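Local coordinates for putative acyl-[acyl-carrier-protein]--UDP-N-acetylglucosamine O-acyltransferase (Bacteroides fragilis, PDB 4R36) that probably catalyses the transfer of an acyl chain from acyl carrier protein to UDP-N-acetylglucosamine, the opening step of lipid A synthesis, at residues D139-N144 / E157-D162; G120-G125 / V134-D139; S151-G156 / N169-Q174; S96-G101 / V110-G115. All coordinates share one frame; numbering follows the deposited sequence.

Interaction 1. Residues D139-N144 / E157-D162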
loop_
_atom_site.group_PDB
_atom_site.type_symbol
_atom_site.label_atom_id
_atom_site.label_comp_id
_atom_site.label_asym_id
_atom_site.label_seq_id
_atom_site.Cartn_x
_atom_site.Cartn_y
_atom_site.Cartn_z
ATOM N N ASP A 139 -2.399 12.682 -15.447
ATOM C CA ASP A 139 -3.656 13.220 -16.075
ATOM C C ASP A 139 -4.924 13.010 -15.233
ATOM O O ASP A 139 -6.023 13.341 -15.695
ATOM C CB ASP A 139 -3.884 12.744 -17.493
ATOM C CG ASP A 139 -2.609 12.851 -18.354
ATOM O OD1 ASP A 139 -2.127 13.968 -18.502
ATOM O OD2 ASP A 139 -2.062 11.837 -18.795
ATOM N N ALA A 140 -4.767 12.495 -14.000
ATOM C CA ALA A 140 -5.881 12.360 -13.113
ATOM C C ALA A 140 -6.389 13.721 -12.681
ATOM O O ALA A 140 -5.680 14.742 -12.758
ATOM C CB ALA A 140 -5.467 11.576 -11.890
ATOM N N LEU A 141 -7.654 13.760 -12.322
ATOM C CA LEU A 141 -8.336 14.948 -11.876
ATOM C C LEU A 141 -9.062 14.648 -10.547
ATOM O O LEU A 141 -9.951 13.800 -10.541
ATOM C CB LEU A 141 -9.385 15.415 -12.895
ATOM C CG LEU A 141 -10.220 16.624 -12.400
ATOM C CD1 LEU A 141 -9.407 17.879 -12.203
ATOM C CD2 LEU A 141 -11.401 16.887 -13.368
ATOM N N ILE A 142 -8.685 15.357 -9.486
ATOM C CA ILE A 142 -9.394 15.362 -8.219
ATOM C C ILE A 142 -9.994 16.728 -8.033
ATOM O O ILE A 142 -9.307 17.742 -8.253
ATOM C CB ILE A 142 -8.473 15.000 -7.043
ATOM C CG1 ILE A 142 -7.904 13.594 -7.282
ATOM C CG2 ILE A 142 -9.186 15.068 -5.729
ATOM C CD1 ILE A 142 -6.994 13.102 -6.151
ATOM N N GLY A 143 -11.264 16.769 -7.627
ATOM C CA GLY A 143 -11.942 18.055 -7.326
ATOM C C GLY A 143 -11.590 18.639 -5.959
ATOM O O GLY A 143 -10.379 18.739 -5.601
ATOM N N ASN A 144 -12.633 19.025 -5.222
ATOM C CA ASN A 144 -12.514 19.782 -3.983
ATOM C C ASN A 144 -13.189 19.081 -2.888
ATOM O O ASN A 144 -14.210 18.373 -3.086
ATOM C CB ASN A 144 -13.165 21.167 -4.117
ATOM C CG ASN A 144 -12.712 21.878 -5.351
ATOM O OD1 ASN A 144 -11.502 22.111 -5.579
ATOM N ND2 ASN A 144 -13.670 22.263 -6.169
ATOM N N GLU A 157 -5.812 9.224 -15.766
ATOM C CA GLU A 157 -6.953 9.911 -16.344
ATOM C C GLU A 157 -8.283 9.630 -15.634
ATOM O O GLU A 157 -9.346 9.712 -16.243
ATOM C CB GLU A 157 -7.096 9.578 -17.872
ATOM C CG GLU A 157 -5.895 10.000 -18.706
ATOM C CD GLU A 157 -5.911 9.614 -20.170
ATOM O OE1 GLU A 157 -6.662 10.262 -20.933
ATOM O OE2 GLU A 157 -5.118 8.701 -20.551
ATOM N N ILE A 158 -8.244 9.376 -14.347
ATOM C CA ILE A 158 -9.450 9.277 -13.561
ATOM C C ILE A 158 -9.986 10.660 -13.214
ATOM O O ILE A 158 -9.322 11.696 -13.419
ATOM C CB ILE A 158 -9.239 8.465 -12.260
ATOM C CG1 ILE A 158 -8.223 9.102 -11.316
ATOM C CG2 ILE A 158 -8.852 7.036 -12.615
ATOM C CD1 ILE A 158 -8.699 10.187 -10.348
ATOM N N ILE A 159 -11.236 10.680 -12.773
ATOM C CA ILE A 159 -11.883 11.858 -12.323
ATOM C C ILE A 159 -12.591 11.604 -11.001
ATOM O O ILE A 159 -13.387 10.668 -10.862
ATOM C CB ILE A 159 -12.898 12.404 -13.340
ATOM C CG1 ILE A 159 -12.181 12.774 -14.654
ATOM C CG2 ILE A 159 -13.709 13.610 -12.759
ATOM C CD1 ILE A 159 -13.215 13.114 -15.747
ATOM N N ILE A 160 -12.344 12.471 -10.025
ATOM C CA ILE A 160 -13.052 12.410 -8.753
ATOM C C ILE A 160 -13.771 13.767 -8.604
ATOM O O ILE A 160 -13.142 14.833 -8.637
ATOM C CB ILE A 160 -12.162 12.203 -7.519
ATOM C CG1 ILE A 160 -11.108 11.112 -7.616
ATOM C CG2 ILE A 160 -12.977 12.169 -6.201
ATOM C CD1 ILE A 160 -11.549 9.751 -7.752
ATOM N N ASP A 161 -15.083 13.682 -8.450
ATOM C CA ASP A 161 -15.939 14.871 -8.270
ATOM C C ASP A 161 -15.828 15.382 -6.820
ATOM O O ASP A 161 -15.313 14.704 -5.946
ATOM C CB ASP A 161 -17.402 14.582 -8.603
ATOM C CG ASP A 161 -17.661 14.283 -10.067
ATOM O OD1 ASP A 161 -16.731 14.108 -10.910
ATOM O OD2 ASP A 161 -18.873 14.116 -10.429
ATOM N N ASP A 162 -16.384 16.544 -6.547
ATOM C CA ASP A 162 -16.260 17.110 -5.219
ATOM C C ASP A 162 -16.872 16.296 -4.098
ATOM O O ASP A 162 -17.930 15.646 -4.234
ATOM C CB ASP A 162 -16.894 18.490 -5.220
ATOM C CG ASP A 162 -16.138 19.485 -6.118
ATOM O OD1 ASP A 162 -15.033 19.173 -6.702
ATOM O OD2 ASP A 162 -16.723 20.586 -6.355
HETATM O O HOH W 1 -8.796 13.144 -15.737
#
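L141 and I159 are paired across two neighbouring parallel strands, and L141 uses both of its backbone polar atoms on the other strand. Its N donates to I158 O at 2.9 Å, while L141 O takes I160 N at 2.8 Å. G143 N carries the pattern on to I160 O. On the L141 and I159 side of the sheet, L141 CD2 rests on I159 CG2 at 4.1 Å; on the reverse, I142 and I160 run alongside each other and meet through their CG1 atoms. Both pairs are 18 residues apart, one full coil of the left-handed parallel beta helix built from hexapeptide repeats. I142 and I160 are buried and point to the inner face of the coil, where M154 packs against both of them.

Past the strands, D162 OD1 accepts N144 N at 2.8 Å from above the carboxylate plane. A chi1 of -66° turns this carboxylate back beside its own backbone N, toward the N144 strand, where N144 ND2 adds a weak bond to D162 OD2. At the other end A140 CB packs on I158 CG1 (3.7 Å), and a water donates to both D139 O and I158 O.

Farther out, N144 OD1 is held by the backbone N of N126, and D161 makes a salt bridge with R177.

Interaction 2. Residues G120-G125 / V134-D139; sequences GRTIVG and VHVAHD. With ACT (acetate ion), chain D.
T122 and D139 meet where the left-handed beta helix turns a corner: strand 121-124 lies in one sheet, strand 135-136 in another, and D139 leads the chain on to strand 141-142, the neighbour of strand 121-124.

Hydrogen bonds do most of the holding. D139 N donates to T122 OG1 at 2.9 Å, and the same hydroxyl is also bonded to N113 O, so two backbone groups fix its rotation. G120 N points at D139 OD1 in a nearly straight bond (3.0 Å, 174°), reaching that oxygen on its anti side but 34° out of the carboxylate plane. The second oxygen, D139 OD2, takes H138 ND1 at 2.8 Å and lies almost exactly in the imidazole plane; T116 OG1 bonds to it as well. This His-carboxylate bond sets the orientation of the ring of H138, a residue that binds UDP-N-acetylglucosamine. A weaker touch is the CA-H...O contact from D139 CA to R121 O.

Apolar packing is small. A chi1 of -53° sets T122 OG1 beside its own backbone N, near D139 N, and leaves CG2 on the far side, where it meets V136 CG1 at 3.7 Å.

The bound ion is an acetate, probably from the crystallisation liquor, also held by N150 ND2 of a neighbouring subunit. H135, whose ND1 is bonded to T111 OG1, donates from NE2 to acetate OXT at 2.7 Å, and A137 CB sits 3.3 Å from that same OXT.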
loop_
_atom_site.group_PDB
_atom_site.type_symbol
_atom_site.label_atom_id
_atom_site.label_comp_id
_atom_site.label_asym_id
_atom_site.label_seq_id
_atom_site.Cartn_x
_atom_site.Cartn_y
_atom_site.Cartn_z
ATOM N N GLY A 120 -2.003 16.419 -20.214
ATOM C CA GLY A 120 -0.876 17.294 -19.995
ATOM C C GLY A 120 -0.745 17.867 -18.629
ATOM O O GLY A 120 0.268 18.481 -18.308
ATOM N N ARG A 121 -1.773 17.652 -17.800
ATOM C CA ARG A 121 -1.877 18.254 -16.477
ATOM C C ARG A 121 -2.554 17.226 -15.547
ATOM O O ARG A 121 -3.634 16.745 -15.868
ATOM C CB ARG A 121 -2.753 19.506 -16.515
ATOM C CG ARG A 121 -2.228 20.589 -17.490
ATOM C CD ARG A 121 -3.221 21.715 -17.626
ATOM N NE ARG A 121 -3.370 22.494 -16.399
ATOM C CZ ARG A 121 -4.306 23.403 -16.222
ATOM N NH1 ARG A 121 -5.138 23.697 -17.184
ATOM N NH2 ARG A 121 -4.414 24.068 -15.083
ATOM N N THR A 122 -1.859 16.848 -14.483
ATOM C CA THR A 122 -2.450 16.106 -13.346
ATOM C C THR A 122 -2.898 17.213 -12.399
ATOM O O THR A 122 -2.129 18.085 -12.037
ATOM C CB THR A 122 -1.408 15.199 -12.697
ATOM O OG1 THR A 122 -0.821 14.393 -13.719
ATOM C CG2 THR A 122 -2.064 14.338 -11.614
ATOM N N ILE A 123 -4.165 17.199 -12.015
ATOM C CA ILE A 123 -4.754 18.281 -11.236
ATOM C C ILE A 123 -5.511 17.797 -10.023
ATOM O O ILE A 123 -6.446 16.985 -10.142
ATOM C CB ILE A 123 -5.731 19.108 -12.076
ATOM C CG1 ILE A 123 -4.999 19.714 -13.314
ATOM C CG2 ILE A 123 -6.451 20.173 -11.246
ATOM C CD1 ILE A 123 -5.924 20.359 -14.328
ATOM N N VAL A 124 -5.124 18.339 -8.866
ATOM C CA VAL A 124 -5.837 18.220 -7.600
ATOM C C VAL A 124 -6.339 19.624 -7.220
ATOM O O VAL A 124 -5.600 20.595 -7.371
ATOM C CB VAL A 124 -4.908 17.725 -6.516
ATOM C CG1 VAL A 124 -5.567 17.703 -5.135
ATOM C CG2 VAL A 124 -4.418 16.318 -6.800
ATOM N N GLY A 125 -7.623 19.719 -6.844
ATOM C CA GLY A 125 -8.315 20.967 -6.492
ATOM C C GLY A 125 -7.976 21.515 -5.112
ATOM O O GLY A 125 -6.789 21.561 -4.720
ATOM N N VAL A 134 -1.025 7.640 -0.789
ATOM C CA VAL A 134 -1.926 7.813 -1.916
ATOM C C VAL A 134 -1.155 8.136 -3.192
ATOM O O VAL A 134 -0.154 8.865 -3.148
ATOM C CB VAL A 134 -2.994 8.895 -1.635
ATOM C CG1 VAL A 134 -3.694 9.413 -2.940
ATOM C CG2 VAL A 134 -4.052 8.377 -0.714
ATOM N N HIS A 135 -1.531 7.482 -4.278
ATOM C CA HIS A 135 -0.971 7.727 -5.592
ATOM C C HIS A 135 -1.969 8.392 -6.529
ATOM O O HIS A 135 -3.134 7.883 -6.744
ATOM C CB HIS A 135 -0.428 6.448 -6.192
ATOM C CG HIS A 135 0.073 6.597 -7.599
ATOM N ND1 HIS A 135 1.293 7.162 -7.894
ATOM C CD2 HIS A 135 -0.482 6.255 -8.788
ATOM C CE1 HIS A 135 1.477 7.143 -9.194
ATOM N NE2 HIS A 135 0.398 6.638 -9.766
ATOM N N VAL A 136 -1.523 9.481 -7.155
ATOM C CA VAL A 136 -2.319 10.156 -8.203
ATOM C C VAL A 136 -1.569 10.101 -9.540
ATOM O O VAL A 136 -0.501 10.684 -9.662
ATOM C CB VAL A 136 -2.572 11.619 -7.824
ATOM C CG1 VAL A 136 -3.491 12.288 -8.840
ATOM C CG2 VAL A 136 -3.200 11.754 -6.458
ATOM N N ALA A 137 -2.114 9.318 -10.477
ATOM C CA ALA A 137 -1.432 9.012 -11.684
ATOM C C ALA A 137 -1.560 10.156 -12.659
ATOM O O ALA A 137 -2.370 11.071 -12.478
ATOM C CB ALA A 137 -1.950 7.745 -12.296
ATOM N N HIS A 138 -0.711 10.073 -13.680
ATOM C CA HIS A 138 -0.746 11.039 -14.792
ATOM C C HIS A 138 -2.145 11.383 -15.296
ATOM O O HIS A 138 -2.995 10.510 -15.483
ATOM C CB HIS A 138 0.057 10.482 -15.947
ATOM C CG HIS A 138 -0.544 9.268 -16.581
ATOM N ND1 HIS A 138 -1.363 9.342 -17.683
ATOM C CD2 HIS A 138 -0.341 7.946 -16.346
ATOM C CE1 HIS A 138 -1.710 8.125 -18.064
ATOM N NE2 HIS A 138 -1.093 7.258 -17.275
ATOM N N ASP A 139 -2.399 12.682 -15.447
ATOM C CA ASP A 139 -3.656 13.220 -16.075
ATOM C C ASP A 139 -4.924 13.010 -15.233
ATOM O O ASP A 139 -6.023 13.341 -15.695
ATOM C CB ASP A 139 -3.884 12.744 -17.493
ATOM C CG ASP A 139 -2.609 12.851 -18.354
ATOM O OD1 ASP A 139 -2.127 13.968 -18.502
ATOM O OD2 ASP A 139 -2.062 11.837 -18.795
HETATM C C ACT D . -0.060 4.807 -12.592
HETATM O O ACT D . -0.740 4.205 -11.698
HETATM O OXT ACT D . 0.662 5.786 -12.302
HETATM C CH3 ACT D . -0.110 4.428 -14.061
#

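Interaction 3. Residues S151-G156 / N169-Q174; sequences STKMAG and NVLMHQ
T152 OG1 has several partners: V170 N donates to it at 3.0 Å, it is bonded to S167 O, and a weak bond joins it to G149 O. With chi1 at -79° the hydroxyl stands beside its own backbone N, facing V170. From there the parallel pairing runs on through K153 N to V170 O (2.9 Å, 171°), M172 N to K153 O and A155 N to M172 O. A water donates to both K153 O and M172 O, and a second water links G156 N to OE1 of Q174, a residue that binds UDP-N-acetylglucosamine.

K153 and L171 lie alongside each other, K153 CG against L171 CD2 at 3.7 Å. The lysine bends at chi2, and its NZ donates to S151 OG at 3.1 Å; NZ also bonds G133 O and forms a salt bridge with E132 of a neighbouring subunit. On the reverse side M154 CG approaches M172 SD at 4.1 Å. A155 CB tucks in against Q174 N (3.4 Å).

These strands continue one side of the left-handed beta helix, between strand 135-136 and strand 189-190. L171 and K153 face the trimer interface, while M154 and M172 pack inward on I160 of strand 159-160.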
loop_
_atom_site.group_PDB
_atom_site.type_symbol
_atom_site.label_atom_id
_atom_site.label_comp_id
_atom_site.label_asym_id
_atom_site.label_seq_id
_atom_site.Cartn_x
_atom_site.Cartn_y
_atom_site.Cartn_z
ATOM N N SER A 151 -2.971 4.951 1.023
ATOM C CA SER A 151 -2.432 4.126 -0.030
ATOM C C SER A 151 -3.486 3.803 -1.089
ATOM O O SER A 151 -3.334 2.851 -1.844
ATOM C CB SER A 151 -1.713 2.864 0.551
ATOM O OG SER A 151 -0.780 2.410 -0.381
ATOM N N THR A 152 -4.515 4.632 -1.214
ATOM C CA THR A 152 -5.402 4.466 -2.365
ATOM C C THR A 152 -4.688 4.850 -3.641
ATOM O O THR A 152 -3.891 5.797 -3.641
ATOM C CB THR A 152 -6.710 5.193 -2.114
ATOM O OG1 THR A 152 -7.477 4.353 -1.254
ATOM C CG2 THR A 152 -7.470 5.496 -3.380
ATOM N N LYS A 153 -4.944 4.097 -4.705
ATOM C CA LYS A 153 -4.276 4.268 -6.009
ATOM C C LYS A 153 -5.278 4.719 -7.076
ATOM O O LYS A 153 -6.330 4.026 -7.377
ATOM C CB LYS A 153 -3.558 2.986 -6.447
ATOM C CG LYS A 153 -2.818 2.247 -5.307
ATOM C CD LYS A 153 -1.666 3.145 -4.865
ATOM C CE LYS A 153 -0.757 2.416 -3.856
ATOM N NZ LYS A 153 0.160 3.336 -3.182
ATOM N N MET A 154 -5.060 5.931 -7.563
ATOM C CA MET A 154 -5.864 6.483 -8.651
ATOM C C MET A 154 -5.089 6.435 -9.942
ATOM O O MET A 154 -4.030 7.075 -10.068
ATOM C CB MET A 154 -6.286 7.885 -8.285
ATOM C CG MET A 154 -7.432 7.822 -7.215
ATOM S SD MET A 154 -7.567 9.365 -6.402
ATOM C CE MET A 154 -6.113 9.294 -5.308
ATOM N N ALA A 155 -5.562 5.603 -10.867
ATOM C CA ALA A 155 -4.858 5.310 -12.093
ATOM C C ALA A 155 -5.022 6.489 -13.102
ATOM O O ALA A 155 -5.584 7.555 -12.803
ATOM C CB ALA A 155 -5.347 3.980 -12.677
ATOM N N GLY A 156 -4.444 6.301 -14.285
ATOM C CA GLY A 156 -4.383 7.345 -15.281
ATOM C C GLY A 156 -5.741 7.905 -15.662
ATOM O O GLY A 156 -6.690 7.129 -15.831
ATOM N N ASN A 169 -6.639 1.756 0.739
ATOM C CA ASN A 169 -6.352 0.659 -0.182
ATOM C C ASN A 169 -7.377 0.424 -1.262
ATOM O O ASN A 169 -7.588 -0.701 -1.680
ATOM C CB ASN A 169 -6.148 -0.648 0.604
ATOM C CG ASN A 169 -4.742 -0.731 1.197
ATOM O OD1 ASN A 169 -3.974 0.205 1.075
ATOM N ND2 ASN A 169 -4.433 -1.806 1.841
ATOM N N VAL A 170 -7.963 1.486 -1.765
ATOM C CA VAL A 170 -8.910 1.396 -2.867
ATOM C C VAL A 170 -8.171 1.437 -4.201
ATOM O O VAL A 170 -7.133 2.208 -4.359
ATOM C CB VAL A 170 -9.985 2.499 -2.787
ATOM C CG1 VAL A 170 -10.768 2.627 -4.087
ATOM C CG2 VAL A 170 -10.935 2.183 -1.622
ATOM N N LEU A 171 -8.630 0.641 -5.142
ATOM C CA LEU A 171 -8.013 0.620 -6.515
ATOM C C LEU A 171 -9.024 1.068 -7.505
ATOM O O LEU A 171 -10.110 0.463 -7.641
ATOM C CB LEU A 171 -7.535 -0.768 -6.915
ATOM C CG LEU A 171 -6.477 -1.385 -6.004
ATOM C CD1 LEU A 171 -6.129 -2.797 -6.476
ATOM C CD2 LEU A 171 -5.240 -0.440 -6.082
ATOM N N MET A 172 -8.694 2.197 -8.135
ATOM C CA MET A 172 -9.564 2.906 -9.059
ATOM C C MET A 172 -8.893 2.752 -10.400
ATOM O O MET A 172 -7.803 3.296 -10.613
ATOM C CB MET A 172 -9.609 4.395 -8.672
ATOM C CG MET A 172 -10.324 5.200 -9.683
ATOM S SD MET A 172 -10.892 6.777 -9.102
ATOM C CE MET A 172 -12.044 7.190 -10.410
ATOM N N HIS A 173 -9.505 1.970 -11.258
ATOM C CA HIS A 173 -9.008 1.728 -12.563
ATOM C C HIS A 173 -8.942 2.972 -13.493
ATOM O O HIS A 173 -9.744 3.897 -13.368
ATOM C CB HIS A 173 -9.953 0.737 -13.189
ATOM C CG HIS A 173 -9.369 -0.024 -14.309
ATOM N ND1 HIS A 173 -9.588 0.292 -15.626
ATOM C CD2 HIS A 173 -8.598 -1.141 -14.309
ATOM C CE1 HIS A 173 -8.949 -0.564 -16.405
ATOM N NE2 HIS A 173 -8.347 -1.444 -15.628
ATOM N N GLN A 174 -8.055 2.938 -14.493
ATOM C CA GLN A 174 -7.908 4.095 -15.428
ATOM C C GLN A 174 -9.198 4.504 -16.061
ATOM O O GLN A 174 -10.074 3.668 -16.360
ATOM C CB GLN A 174 -6.810 3.870 -16.532
ATOM C CG GLN A 174 -6.965 2.573 -17.250
ATOM C CD GLN A 174 -5.913 2.398 -18.320
ATOM O OE1 GLN A 174 -4.941 3.154 -18.379
ATOM N NE2 GLN A 174 -6.121 1.405 -19.189
HETATM O O HOH W 2 -5.663 1.873 -9.421
HETATM O O HOH W 3 -3.331 4.068 -15.755
#

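Interaction 4. Residues S96-G101 / V110-G115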
loop_
_atom_site.group_PDB
_atom_site.type_symbol
_atom_site.label_atom_id
_atom_site.label_comp_id
_atom_site.label_asym_id
_atom_site.label_seq_id
_atom_site.Cartn_x
_atom_site.Cartn_y
_atom_site.Cartn_z
ATOM N N SER A 96 4.658 18.644 -19.218
ATOM C CA SER A 96 3.404 18.447 -18.519
ATOM C C SER A 96 3.562 19.019 -17.120
ATOM O O SER A 96 4.650 19.408 -16.723
ATOM C CB SER A 96 3.042 16.917 -18.513
ATOM O OG SER A 96 3.968 16.238 -17.690
ATOM N N THR A 97 2.452 19.087 -16.363
ATOM C CA THR A 97 2.470 19.523 -15.016
ATOM C C THR A 97 1.819 18.531 -14.031
ATOM O O THR A 97 1.049 17.642 -14.454
ATOM C CB THR A 97 1.700 20.842 -14.861
ATOM O OG1 THR A 97 0.424 20.684 -15.429
ATOM C CG2 THR A 97 2.432 21.960 -15.605
ATOM N N ALA A 98 2.075 18.782 -12.766
ATOM C CA ALA A 98 1.377 18.154 -11.607
ATOM C C ALA A 98 0.985 19.304 -10.760
ATOM O O ALA A 98 1.850 20.135 -10.385
ATOM C CB ALA A 98 2.288 17.210 -10.852
ATOM N N GLU A 99 -0.304 19.407 -10.445
ATOM C CA GLU A 99 -0.829 20.593 -9.829
ATOM C C GLU A 99 -1.698 20.297 -8.651
ATOM O O GLU A 99 -2.520 19.390 -8.697
ATOM C CB GLU A 99 -1.703 21.388 -10.827
ATOM C CG GLU A 99 -1.049 21.545 -12.193
ATOM C CD GLU A 99 -1.799 22.442 -13.199
ATOM O OE1 GLU A 99 -2.803 23.093 -12.882
ATOM O OE2 GLU A 99 -1.402 22.447 -14.372
ATOM N N ILE A 100 -1.542 21.078 -7.604
ATOM C CA ILE A 100 -2.522 21.099 -6.517
ATOM C C ILE A 100 -2.955 22.525 -6.295
ATOM O O ILE A 100 -2.189 23.460 -6.560
ATOM C CB ILE A 100 -1.994 20.455 -5.189
ATOM C CG1 ILE A 100 -1.101 21.404 -4.401
ATOM C CG2 ILE A 100 -1.299 19.133 -5.471
ATOM C CD1 ILE A 100 -0.568 20.828 -3.129
ATOM N N GLY A 101 -4.186 22.675 -5.805
ATOM C CA GLY A 101 -4.817 23.987 -5.521
ATOM C C GLY A 101 -4.460 24.523 -4.157
ATOM O O GLY A 101 -3.276 24.655 -3.828
ATOM N N VAL A 110 2.840 10.581 -0.326
ATOM C CA VAL A 110 1.904 10.755 -1.411
ATOM C C VAL A 110 2.664 11.047 -2.707
ATOM O O VAL A 110 3.662 11.777 -2.699
ATOM C CB VAL A 110 0.901 11.844 -1.121
ATOM C CG1 VAL A 110 0.198 12.282 -2.384
ATOM C CG2 VAL A 110 -0.094 11.404 -0.026
ATOM N N THR A 111 2.246 10.436 -3.805
ATOM C CA THR A 111 2.853 10.671 -5.084
ATOM C C THR A 111 1.800 11.293 -6.022
ATOM O O THR A 111 0.694 10.759 -6.185
ATOM C CB THR A 111 3.460 9.381 -5.710
ATOM O OG1 THR A 111 2.492 8.304 -5.732
ATOM C CG2 THR A 111 4.688 8.933 -4.947
ATOM N N ILE A 112 2.160 12.425 -6.641
ATOM C CA ILE A 112 1.349 13.016 -7.665
ATOM C C ILE A 112 2.215 13.202 -8.914
ATOM O O ILE A 112 3.009 14.136 -8.997
ATOM C CB ILE A 112 0.700 14.338 -7.214
ATOM C CG1 ILE A 112 -0.011 14.198 -5.867
ATOM C CG2 ILE A 112 -0.236 14.895 -8.272
ATOM C CD1 ILE A 112 -0.544 15.481 -5.273
ATOM N N ASN A 113 2.054 12.315 -9.885
ATOM C CA ASN A 113 2.865 12.384 -11.065
ATOM C C ASN A 113 2.322 13.484 -11.994
ATOM O O ASN A 113 1.119 13.709 -12.085
ATOM C CB ASN A 113 2.897 11.056 -11.848
ATOM C CG ASN A 113 3.387 9.817 -11.077
ATOM O OD1 ASN A 113 3.134 8.706 -11.550
ATOM N ND2 ASN A 113 4.068 9.970 -9.972
ATOM N N ARG A 114 3.213 14.120 -12.761
ATOM C CA ARG A 114 2.789 14.992 -13.808
ATOM C C ARG A 114 2.146 14.287 -14.968
ATOM O O ARG A 114 2.140 13.028 -15.080
ATOM C CB ARG A 114 3.946 15.913 -14.270
ATOM C CG ARG A 114 5.143 15.302 -14.983
ATOM C CD ARG A 114 6.125 16.476 -15.185
ATOM N NE ARG A 114 7.404 16.161 -15.825
ATOM C CZ ARG A 114 7.687 16.246 -17.131
ATOM N NH1 ARG A 114 6.780 16.500 -18.019
ATOM N NH2 ARG A 114 8.916 15.990 -17.558
ATOM N N GLY A 115 1.586 15.074 -15.860
ATOM C CA GLY A 115 0.747 14.538 -16.954
ATOM C C GLY A 115 1.501 13.923 -18.160
ATOM O O GLY A 115 2.729 13.921 -18.211
#
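R114 lies along S96 and T97 at a corner of the left-handed beta helix, where strand 111-112 of one sheet leads to a bend beside strand 97-100 of another. The touching parts, 96-100 and 112-115, point 144° apart and belong to different sheets; bonds between turn and strand hold them. R114 CB starts 3.4 Å from T97 O. With chi1 at 68°, CG is wedged between the backbone N and the carbonyl carbon, which brings it close to S96 OG (3.1 Å). The chain then stays extended as far as NE, and CD passes the same hydroxyl at 3.3 Å. Beyond the bend at chi4 the guanidinium comes back, and NH1 donates to S96 OG at 2.8 Å, the oxygen tilted 17° from the guanidinium plane. NH1 is bonded to E94 O too, so two acceptors hold this buried nitrogen, while Y66 and I85 pack against the side chain.

S96 OG is used twice over: it accepts from the arginine and donates to G115 O at 2.7 Å, from above that carbonyl's plane. Beside it G115 N bonds to T97 O. This turn lies close to H138, which binds UDP-N-acetylglucosamine.

Deeper in, the contact turns apolar. A98 CB faces the backbone of the bend, 3.7 Å from R114 CA. Next along, I100 and I112 meet at about a right angle in the core of the helix, with I100 CG2 3.7 Å from I112 CD1.

Interactions 1 and 3 each join strands of successive coils within one sheet, so both rest on regular parallel backbone bonding. Interactions 2 and 4 instead tie a strand of one sheet to the bend after a strand of another; side-chain hydroxyls and charged groups do more of the work there. The two corners are neighbours, their centres about 5 Å apart. I142 of interaction 1 bonds back to I123, and H135 of interaction 2 bonds across to T152 and M154 of interaction 3. Interactions 3 and 4 are the more buried; interaction 1 has one partly exposed face, and interaction 3 reaches both neighbouring subunits.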